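Local coordinates for GTP-binding protein (Pyrococcus horikoshii, PDB 1WXQ) that probably binds GTP as an Obg-type P-loop GTPase carrying a C-terminal TGS domain, its precise cellular role remaining unknown, at residues D98-S103 with S173-N178; D126-I131 with V236-K241; L189-D194 with L204-E209. All coordinates share one frame; numbering follows the deposited sequence.

Interaction 1. Residues D98-S103 with S173-N178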
loop_
_atom_site.group_PDB
_atom_site.type_symbol
_atom_site.label_atom_id
_atom_site.label_comp_id
_atom_site.label_asym_id
_atom_site.label_seq_id
_atom_site.Cartn_x
_atom_site.Cartn_y
_atom_site.Cartn_z
ATOM N N ASP A 98 2.352 -1.820 -15.278
ATOM C CA ASP A 98 3.396 -1.786 -14.268
ATOM C C ASP A 98 2.639 -1.868 -12.945
ATOM O O ASP A 98 3.217 -2.148 -11.903
ATOM C CB ASP A 98 4.166 -0.459 -14.308
ATOM C CG ASP A 98 4.884 -0.231 -15.623
ATOM O OD1 ASP A 98 5.545 -1.175 -16.104
ATOM O OD2 ASP A 98 4.801 0.897 -16.164
ATOM N N LEU A 99 1.334 -1.616 -13.009
ATOM C CA LEU A 99 0.472 -1.633 -11.833
ATOM C C LEU A 99 -0.143 -3.007 -11.575
ATOM O O LEU A 99 -0.601 -3.291 -10.473
ATOM C CB LEU A 99 -0.641 -0.594 -12.003
ATOM C CG LEU A 99 -1.747 -0.904 -13.019
ATOM C CD1 LEU A 99 -2.789 -1.812 -12.392
ATOM C CD2 LEU A 99 -2.399 0.393 -13.467
ATOM N N ARG A 100 -0.149 -3.850 -12.602
ATOM C CA ARG A 100 -0.722 -5.198 -12.530
ATOM C C ARG A 100 -0.545 -5.937 -11.196
ATOM O O ARG A 100 -1.487 -6.529 -10.690
ATOM C CB ARG A 100 -0.153 -6.052 -13.676
ATOM C CG ARG A 100 -0.683 -7.478 -13.764
ATOM C CD ARG A 100 0.001 -8.244 -14.883
ATOM N NE ARG A 100 -0.229 -7.634 -16.195
ATOM C CZ ARG A 100 -1.395 -7.658 -16.838
ATOM N NH1 ARG A 100 -2.444 -8.267 -16.289
ATOM N NH2 ARG A 100 -1.519 -7.071 -18.024
HETATM N N MSE A 101 0.658 -5.897 -10.629
HETATM C CA MSE A 101 0.944 -6.590 -9.374
HETATM C C MSE A 101 0.963 -5.701 -8.143
HETATM O O MSE A 101 1.339 -6.133 -7.055
HETATM C CB MSE A 101 2.284 -7.322 -9.474
HETATM C CG MSE A 101 2.276 -8.526 -10.408
HETATM SE SE MSE A 101 0.893 -9.791 -9.913
HETATM C CE MSE A 101 1.287 -9.958 -8.017
ATOM N N ALA A 102 0.553 -4.456 -8.308
ATOM C CA ALA A 102 0.550 -3.531 -7.191
ATOM C C ALA A 102 -0.434 -3.930 -6.104
ATOM O O ALA A 102 -1.546 -4.335 -6.389
ATOM C CB ALA A 102 0.221 -2.124 -7.692
ATOM N N SER A 103 -0.012 -3.823 -4.852
ATOM C CA SER A 103 -0.904 -4.117 -3.744
ATOM C C SER A 103 -1.683 -2.829 -3.474
ATOM O O SER A 103 -2.753 -2.846 -2.874
ATOM C CB SER A 103 -0.116 -4.490 -2.488
ATOM O OG SER A 103 0.580 -5.699 -2.676
ATOM N N SER A 173 -5.493 -14.259 -11.527
ATOM C CA SER A 173 -4.311 -14.471 -10.681
ATOM C C SER A 173 -3.196 -13.515 -11.076
ATOM O O SER A 173 -2.366 -13.149 -10.245
ATOM C CB SER A 173 -3.780 -15.911 -10.808
ATOM O OG SER A 173 -4.465 -16.803 -9.951
ATOM N N GLY A 174 -3.184 -13.111 -12.342
ATOM C CA GLY A 174 -2.145 -12.215 -12.814
ATOM C C GLY A 174 -2.124 -10.807 -12.236
ATOM O O GLY A 174 -1.149 -10.067 -12.410
ATOM N N ILE A 175 -3.188 -10.426 -11.543
ATOM C CA ILE A 175 -3.248 -9.091 -10.978
ATOM C C ILE A 175 -3.069 -9.085 -9.460
ATOM O O ILE A 175 -2.916 -8.033 -8.845
ATOM C CB ILE A 175 -4.571 -8.391 -11.371
ATOM C CG1 ILE A 175 -4.646 -8.258 -12.894
ATOM C CG2 ILE A 175 -4.648 -6.997 -10.760
ATOM C CD1 ILE A 175 -5.018 -9.533 -13.613
ATOM N N GLY A 176 -3.071 -10.269 -8.860
ATOM C CA GLY A 176 -2.896 -10.356 -7.420
ATOM C C GLY A 176 -4.146 -10.767 -6.663
ATOM O O GLY A 176 -4.193 -10.656 -5.441
ATOM N N VAL A 177 -5.156 -11.260 -7.367
ATOM C CA VAL A 177 -6.406 -11.665 -6.719
ATOM C C VAL A 177 -6.357 -13.068 -6.033
ATOM O O VAL A 177 -5.867 -14.008 -6.637
ATOM C CB VAL A 177 -7.551 -11.649 -7.767
ATOM C CG1 VAL A 177 -8.830 -12.158 -7.138
ATOM C CG2 VAL A 177 -7.768 -10.238 -8.322
ATOM N N ASN A 178 -6.847 -13.187 -4.787
ATOM C CA ASN A 178 -6.986 -14.325 -3.934
ATOM C C ASN A 178 -8.260 -15.013 -4.324
ATOM O O ASN A 178 -9.253 -14.387 -4.674
ATOM C CB ASN A 178 -7.078 -13.833 -2.488
ATOM C CG ASN A 178 -5.846 -14.262 -1.734
ATOM O OD1 ASN A 178 -5.755 -15.373 -1.217
ATOM N ND2 ASN A 178 -4.868 -13.342 -1.675
#

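Interaction 2. Residues D126-I131 with V236-K241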
loop_
_atom_site.group_PDB
_atom_site.type_symbol
_atom_site.label_atom_id
_atom_site.label_comp_id
_atom_site.label_asym_id
_atom_site.label_seq_id
_atom_site.Cartn_x
_atom_site.Cartn_y
_atom_site.Cartn_z
ATOM N N ASP A 126 -10.535 20.423 -12.061
ATOM C CA ASP A 126 -10.777 19.699 -10.830
ATOM C C ASP A 126 -10.037 18.358 -10.806
ATOM O O ASP A 126 -10.273 17.493 -11.645
ATOM C CB ASP A 126 -12.280 19.475 -10.682
ATOM C CG ASP A 126 -12.718 19.376 -9.232
ATOM O OD1 ASP A 126 -11.842 19.330 -8.342
ATOM O OD2 ASP A 126 -13.944 19.338 -8.984
ATOM N N PRO A 127 -9.116 18.174 -9.843
ATOM C CA PRO A 127 -8.348 16.937 -9.715
ATOM C C PRO A 127 -9.282 15.744 -9.549
ATOM O O PRO A 127 -9.000 14.636 -10.025
ATOM C CB PRO A 127 -7.511 17.187 -8.466
ATOM C CG PRO A 127 -7.293 18.645 -8.515
ATOM C CD PRO A 127 -8.668 19.151 -8.839
ATOM N N VAL A 128 -10.391 15.990 -8.859
ATOM C CA VAL A 128 -11.406 14.982 -8.604
ATOM C C VAL A 128 -11.923 14.279 -9.861
ATOM O O VAL A 128 -12.588 13.253 -9.802
ATOM C CB VAL A 128 -12.698 15.640 -8.048
ATOM C CG1 VAL A 128 -13.840 14.637 -8.064
ATOM C CG2 VAL A 128 -12.454 16.184 -6.632
ATOM N N GLU A 129 -11.545 14.890 -10.998
ATOM C CA GLU A 129 -12.008 14.324 -12.250
ATOM C C GLU A 129 -10.917 13.394 -12.832
ATOM O O GLU A 129 -11.209 12.464 -13.578
ATOM C CB GLU A 129 -12.362 15.406 -13.324
ATOM C CG GLU A 129 -13.460 16.376 -12.875
ATOM C CD GLU A 129 -14.868 15.804 -12.984
ATOM O OE1 GLU A 129 -15.315 15.559 -14.128
ATOM O OE2 GLU A 129 -15.531 15.612 -11.935
ATOM N N ASP A 130 -9.660 13.647 -12.471
ATOM C CA ASP A 130 -8.561 12.797 -12.931
ATOM C C ASP A 130 -8.578 11.558 -12.073
ATOM O O ASP A 130 -8.087 10.509 -12.476
ATOM C CB ASP A 130 -7.199 13.467 -12.743
ATOM C CG ASP A 130 -6.964 14.620 -13.701
ATOM O OD1 ASP A 130 -6.999 14.398 -14.930
ATOM O OD2 ASP A 130 -6.732 15.752 -13.218
ATOM N N ILE A 131 -9.125 11.689 -10.868
ATOM C CA ILE A 131 -9.190 10.564 -9.941
ATOM C C ILE A 131 -10.173 9.576 -10.522
ATOM O O ILE A 131 -9.908 8.373 -10.592
ATOM C CB ILE A 131 -9.679 11.016 -8.549
ATOM C CG1 ILE A 131 -8.710 12.048 -7.982
ATOM C CG2 ILE A 131 -9.777 9.837 -7.603
ATOM C CD1 ILE A 131 -9.058 12.486 -6.583
ATOM N N VAL A 236 -9.966 16.993 -0.456
ATOM C CA VAL A 236 -9.968 15.997 0.615
ATOM C C VAL A 236 -11.396 15.600 1.004
ATOM O O VAL A 236 -11.752 14.431 1.041
ATOM C CB VAL A 236 -9.252 16.589 1.832
ATOM C CG1 VAL A 236 -9.312 15.604 2.999
ATOM C CG2 VAL A 236 -7.803 16.880 1.495
ATOM N N ARG A 237 -12.226 16.601 1.262
ATOM C CA ARG A 237 -13.619 16.364 1.632
ATOM C C ARG A 237 -14.404 15.565 0.608
ATOM O O ARG A 237 -15.023 14.558 0.943
ATOM C CB ARG A 237 -14.339 17.693 1.870
ATOM C CG ARG A 237 -13.994 18.375 3.174
ATOM C CD ARG A 237 -14.739 17.782 4.358
ATOM N NE ARG A 237 -14.706 18.719 5.478
ATOM C CZ ARG A 237 -13.684 18.848 6.318
ATOM N NH1 ARG A 237 -12.602 18.085 6.177
ATOM N NH2 ARG A 237 -13.729 19.759 7.277
ATOM N N GLU A 238 -14.384 16.030 -0.633
ATOM C CA GLU A 238 -15.118 15.385 -1.709
ATOM C C GLU A 238 -14.716 13.916 -1.851
ATOM O O GLU A 238 -15.560 13.020 -1.824
ATOM C CB GLU A 238 -14.863 16.143 -3.019
ATOM C CG GLU A 238 -15.837 15.856 -4.147
ATOM C CD GLU A 238 -15.489 16.624 -5.424
ATOM O OE1 GLU A 238 -15.150 17.831 -5.344
ATOM O OE2 GLU A 238 -15.559 16.025 -6.517
ATOM N N GLU A 239 -13.417 13.672 -1.972
ATOM C CA GLU A 239 -12.909 12.323 -2.140
ATOM C C GLU A 239 -12.939 11.405 -0.919
ATOM O O GLU A 239 -13.039 10.190 -1.071
ATOM C CB GLU A 239 -11.488 12.374 -2.714
ATOM C CG GLU A 239 -11.435 12.796 -4.174
ATOM C CD GLU A 239 -12.414 12.011 -5.039
ATOM O OE1 GLU A 239 -12.579 10.794 -4.801
ATOM O OE2 GLU A 239 -13.018 12.604 -5.961
ATOM N N GLU A 240 -12.854 11.953 0.289
ATOM C CA GLU A 240 -12.873 11.079 1.454
ATOM C C GLU A 240 -14.270 10.500 1.656
ATOM O O GLU A 240 -14.457 9.534 2.399
ATOM C CB GLU A 240 -12.365 11.803 2.706
ATOM C CG GLU A 240 -10.877 12.236 2.608
ATOM C CD GLU A 240 -10.112 12.138 3.943
ATOM O OE1 GLU A 240 -10.649 12.568 4.990
ATOM O OE2 GLU A 240 -8.966 11.640 3.948
ATOM N N LYS A 241 -15.256 11.079 0.983
ATOM C CA LYS A 241 -16.605 10.550 1.074
ATOM C C LYS A 241 -16.701 9.368 0.109
ATOM O O LYS A 241 -17.492 8.444 0.316
ATOM C CB LYS A 241 -17.636 11.605 0.685
ATOM C CG LYS A 241 -18.017 12.547 1.799
ATOM C CD LYS A 241 -19.343 13.209 1.479
ATOM C CE LYS A 241 -19.895 13.981 2.672
ATOM N NZ LYS A 241 -21.303 14.403 2.433
#

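Interaction 3. Residues L189-D194 with L204-E209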
loop_
_atom_site.group_PDB
_atom_site.type_symbol
_atom_site.label_atom_id
_atom_site.label_comp_id
_atom_site.label_asym_id
_atom_site.label_seq_id
_atom_site.Cartn_x
_atom_site.Cartn_y
_atom_site.Cartn_z
ATOM N N LEU A 189 -22.021 -9.055 -3.349
ATOM C CA LEU A 189 -22.941 -8.610 -4.388
ATOM C C LEU A 189 -23.937 -9.705 -4.759
ATOM O O LEU A 189 -24.406 -9.706 -5.910
ATOM C CB LEU A 189 -22.156 -8.195 -5.635
ATOM C CG LEU A 189 -21.067 -7.127 -5.496
ATOM C CD1 LEU A 189 -20.273 -7.034 -6.785
ATOM C CD2 LEU A 189 -21.705 -5.783 -5.160
ATOM N N ASN A 190 -24.234 -10.585 -3.808
ATOM C CA ASN A 190 -25.190 -11.668 -4.026
ATOM C C ASN A 190 -25.048 -12.291 -5.407
ATOM O O ASN A 190 -26.014 -12.465 -6.126
ATOM C CB ASN A 190 -26.610 -11.107 -3.897
ATOM C CG ASN A 190 -26.933 -10.810 -2.460
ATOM O OD1 ASN A 190 -26.558 -11.532 -1.546
ATOM N ND2 ASN A 190 -27.739 -9.749 -2.280
ATOM N N LEU A 191 -23.806 -12.590 -5.801
ATOM C CA LEU A 191 -23.679 -13.273 -7.084
ATOM C C LEU A 191 -23.763 -14.794 -6.930
ATOM O O LEU A 191 -23.590 -15.346 -5.851
ATOM C CB LEU A 191 -22.335 -12.885 -7.700
ATOM C CG LEU A 191 -22.239 -11.388 -8.002
ATOM C CD1 LEU A 191 -20.791 -10.909 -8.128
ATOM C CD2 LEU A 191 -22.933 -11.000 -9.307
ATOM N N PRO A 192 -24.162 -15.459 -8.041
ATOM C CA PRO A 192 -24.418 -16.889 -8.053
ATOM C C PRO A 192 -23.149 -17.692 -8.350
ATOM O O PRO A 192 -22.236 -17.229 -9.017
ATOM C CB PRO A 192 -25.416 -17.131 -9.181
ATOM C CG PRO A 192 -25.244 -16.005 -10.202
ATOM C CD PRO A 192 -24.433 -14.907 -9.363
ATOM N N GLU A 193 -23.178 -18.925 -7.859
ATOM C CA GLU A 193 -22.092 -19.869 -8.094
ATOM C C GLU A 193 -22.106 -20.330 -9.552
ATOM O O GLU A 193 -21.082 -20.764 -10.091
ATOM C CB GLU A 193 -22.236 -21.067 -7.156
ATOM C CG GLU A 193 -22.163 -20.691 -5.687
ATOM C CD GLU A 193 -22.677 -21.790 -4.782
ATOM O OE1 GLU A 193 -23.872 -22.157 -4.914
ATOM O OE2 GLU A 193 -21.888 -22.282 -3.941
ATOM N N ASP A 194 -23.270 -20.239 -10.190
ATOM C CA ASP A 194 -23.383 -20.622 -11.594
ATOM C C ASP A 194 -23.020 -19.398 -12.421
ATOM O O ASP A 194 -23.813 -18.478 -12.552
ATOM C CB ASP A 194 -24.814 -21.055 -11.928
ATOM C CG ASP A 194 -24.947 -21.594 -13.345
ATOM O OD1 ASP A 194 -23.983 -21.454 -14.132
ATOM O OD2 ASP A 194 -26.018 -22.154 -13.673
ATOM N N LEU A 204 -19.198 -5.958 -14.509
ATOM C CA LEU A 204 -18.613 -4.641 -14.271
ATOM C C LEU A 204 -18.634 -4.339 -12.759
ATOM O O LEU A 204 -17.636 -3.876 -12.175
ATOM C CB LEU A 204 -19.399 -3.584 -15.047
ATOM C CG LEU A 204 -18.968 -2.148 -14.812
ATOM C CD1 LEU A 204 -17.479 -2.040 -14.993
ATOM C CD2 LEU A 204 -19.697 -1.227 -15.792
ATOM N N ALA A 205 -19.768 -4.627 -12.128
ATOM C CA ALA A 205 -19.906 -4.392 -10.696
ATOM C C ALA A 205 -18.905 -5.256 -9.939
ATOM O O ALA A 205 -18.292 -4.817 -8.968
ATOM C CB ALA A 205 -21.318 -4.723 -10.241
ATOM N N PHE A 206 -18.747 -6.499 -10.379
ATOM C CA PHE A 206 -17.806 -7.386 -9.720
ATOM C C PHE A 206 -16.395 -6.869 -9.966
ATOM O O PHE A 206 -15.558 -6.919 -9.075
ATOM C CB PHE A 206 -17.947 -8.818 -10.231
ATOM C CG PHE A 206 -16.845 -9.730 -9.771
ATOM C CD1 PHE A 206 -15.748 -9.979 -10.587
ATOM C CD2 PHE A 206 -16.882 -10.310 -8.510
ATOM C CE1 PHE A 206 -14.698 -10.792 -10.154
ATOM C CE2 PHE A 206 -15.844 -11.123 -8.065
ATOM C CZ PHE A 206 -14.745 -11.367 -8.891
ATOM N N ALA A 207 -16.143 -6.364 -11.169
ATOM C CA ALA A 207 -14.824 -5.828 -11.496
ATOM C C ALA A 207 -14.472 -4.665 -10.568
ATOM O O ALA A 207 -13.383 -4.625 -10.003
ATOM C CB ALA A 207 -14.777 -5.359 -12.965
ATOM N N SER A 208 -15.402 -3.728 -10.416
ATOM C CA SER A 208 -15.182 -2.566 -9.570
ATOM C C SER A 208 -14.892 -2.998 -8.136
ATOM O O SER A 208 -14.008 -2.444 -7.481
ATOM C CB SER A 208 -16.410 -1.631 -9.601
ATOM O OG SER A 208 -16.558 -0.999 -10.875
ATOM N N GLU A 209 -15.622 -3.998 -7.658
ATOM C CA GLU A 209 -15.421 -4.462 -6.305
ATOM C C GLU A 209 -14.031 -5.056 -6.137
ATOM O O GLU A 209 -13.435 -4.957 -5.067
ATOM C CB GLU A 209 -16.482 -5.492 -5.933
ATOM C CG GLU A 209 -16.427 -5.915 -4.469
ATOM C CD GLU A 209 -16.235 -4.747 -3.504
ATOM O OE1 GLU A 209 -16.935 -3.715 -3.642
ATOM O OE2 GLU A 209 -15.383 -4.878 -2.599
#

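Interaction 1. Residues D98-S103 with S173-N178
Arg100 points CG anti to its backbone N (chi1 -178°), and this lays the start of its side chain beside the carbonyl of Gly174. Selenomethionine Met101 instead has CG anti to its carbonyl carbon. Its chain bends at chi2 and chi3, and SE comes to Gly174 O as well. Gly174 O therefore meets two side chains: Arg100 CG is 3.0 Å from Gly174 O, and Met101 SE is 3.2 Å from it. Neither approach is a hydrogen bond.

Farther out, the Arg100 chain bends at chi3. Its guanidinium has Ile175 CD1 at its edge, near its plane, with Arg100 NH1 3.9 Å from Ile175 CD1. The two side chains cross obliquely. The backbones come closest at this pair, with CA of Arg100 4.9 Å from CA of Ile175. Here the Arg100 carbonyl faces the second loop. Its oxygen accepts a CA-H...O contact from Ile175, with Ile175 CA 3.1 Å from Arg100 O. Ile175 CG2 also lies against this oxygen. The first loop makes a type I beta turn from Leu99 to Ala102, with a hydrogen bond from Ala102 N to Leu99 O. Gly176, at positive phi, carries the second loop onward past the selenium.

The contact joins the loop leading into strand 104-110 to the loop between helices 164-171 and 179-188. Trp141 of helix 127-147 touches both Arg100 and Ile175. No direct hydrogen bond joins the two loops. Arg100 O and Ile175 O are 2.8 Å apart, and both are acceptors. Lys215 probably accounts for the close carbonyls: its NZ hydrogen-bonds to Arg100 O, Ala102 O and Ile175 O. One ammonium thus bridges both loops and would offset the repulsion between the carbonyls.

Interaction 2. Residues D126-I131 with V236-K241
Val128 and Glu239 form the closest backbone pair, their CA atoms 7.1 Å apart, where helix segments 127-131 and 236-241 run in nearly the same direction, at 25° with axes 10.8 Å apart. The side chains of Val128, Ile131, Glu238 and Glu239 meet between the helices.

Val128 points toward the other helix and meets two glutamates. Glu238 has CG anti to its backbone N (chi1 -163°). The chain is extended beyond CG and meets Val128 tip to tip. Glu238 OE1 lies 3.4 Å from Val128 CG2. The closer approach of the other carboxylate oxygen is doubtful in the model. Glu239 comes at the valine at a slant, with OE2 beside Val128 CG1. Its chain bends at chi2, and its aliphatic part faces the next turn of the first helix. There Ile131 CD1 comes tip to tip with it, 3.4 Å from Glu239 CG.

At the start of the first segment, Asp126 OD2 stands 4.1 Å from Glu238 OE1. The two carboxylate planes are 73° apart. These are like charges and make no bond with each other.

The contact joins two helices of the G domain: helix 127-147 follows strand 104-110, and helix 229-241 precedes strand 245-249 of the same sheet. Leu235 of helix 229-241 touches Pro127, Val128 and Ile131, while Tyr244 touches Ile131 and Glu239. Asp130 turns elsewhere and makes a salt bridge with Lys8, a residue of the loop that fits a P-loop pattern.

No hydrogen bond or salt bridge crosses the contact. Glu239 is buried, but its OE1 is paired with Arg242 in a salt bridge, which should offset its charge. Aliphatic groups thus pack against two carboxylates. The nearness of Asp126 to Glu238 would be mildly repulsive.

Interaction 3. Residues L189-D194 with L204-E209
Leu189 CD1 rests on one side of helix 200-214, against Ala205, Phe206 and Glu209. Leu189 CD1 lies 3.7 Å from Ala205 O and 4.3 Å from Ala205 CB. The same Leu189 CD1 is 3.9 Å from Phe206 CA and 4.2 Å from Glu209 CB. One methyl thus touches residues from successive turns of the helix. Leu191 makes the second touch, its CD1 4.0 Å from Phe206 CD2, and the two side chains cross. The side chains meet through apolar groups, with no hydrogen bond between the segments.

The next shell bears on both partners. Asn190 has positive phi and is the C-prime residue of a Schellman motif ending helix 179-188. In it Leu191 N bonds to Met186 O. Leu189 and Leu191 both have CB directed at helix 200-214. Phe206 has CG anti to its backbone N (chi1 170°) and makes an edge-to-face pair with Trp198, which Leu191 also touches. The Glu209 carboxylate forms a salt bridge with Arg212.

Farther out, Phe206 also packs on Ala185 and Met186 of helix 179-188 and on Leu146 of helix 127-147. The contact thus joins the end of helix 179-188 to helix 200-214, with helix 127-147 packed against the latter.

Overall arrangement
All three contacts lie in the OBG-type G region, and helix 127-147 runs past each. It begins in interaction 2, offers Trp141 to interaction 1, and sends Leu146 against interaction 3. Helix 200-214 carries one side of interaction 3 and touches Val177 of interaction 1. Centres of interactions 1 and 3 are about 19 Å apart; the centre of interaction 2 lies about 25 Å from the first and about 26 Å from the third. Along the chain, interactions 1 and 2 interleave, while interaction 3 is nested inside the second. Interactions 1 and 2 join the helical part between parallel strands 104-110 and 217-222 to the parts around the sheet, while interaction 3 packs within it.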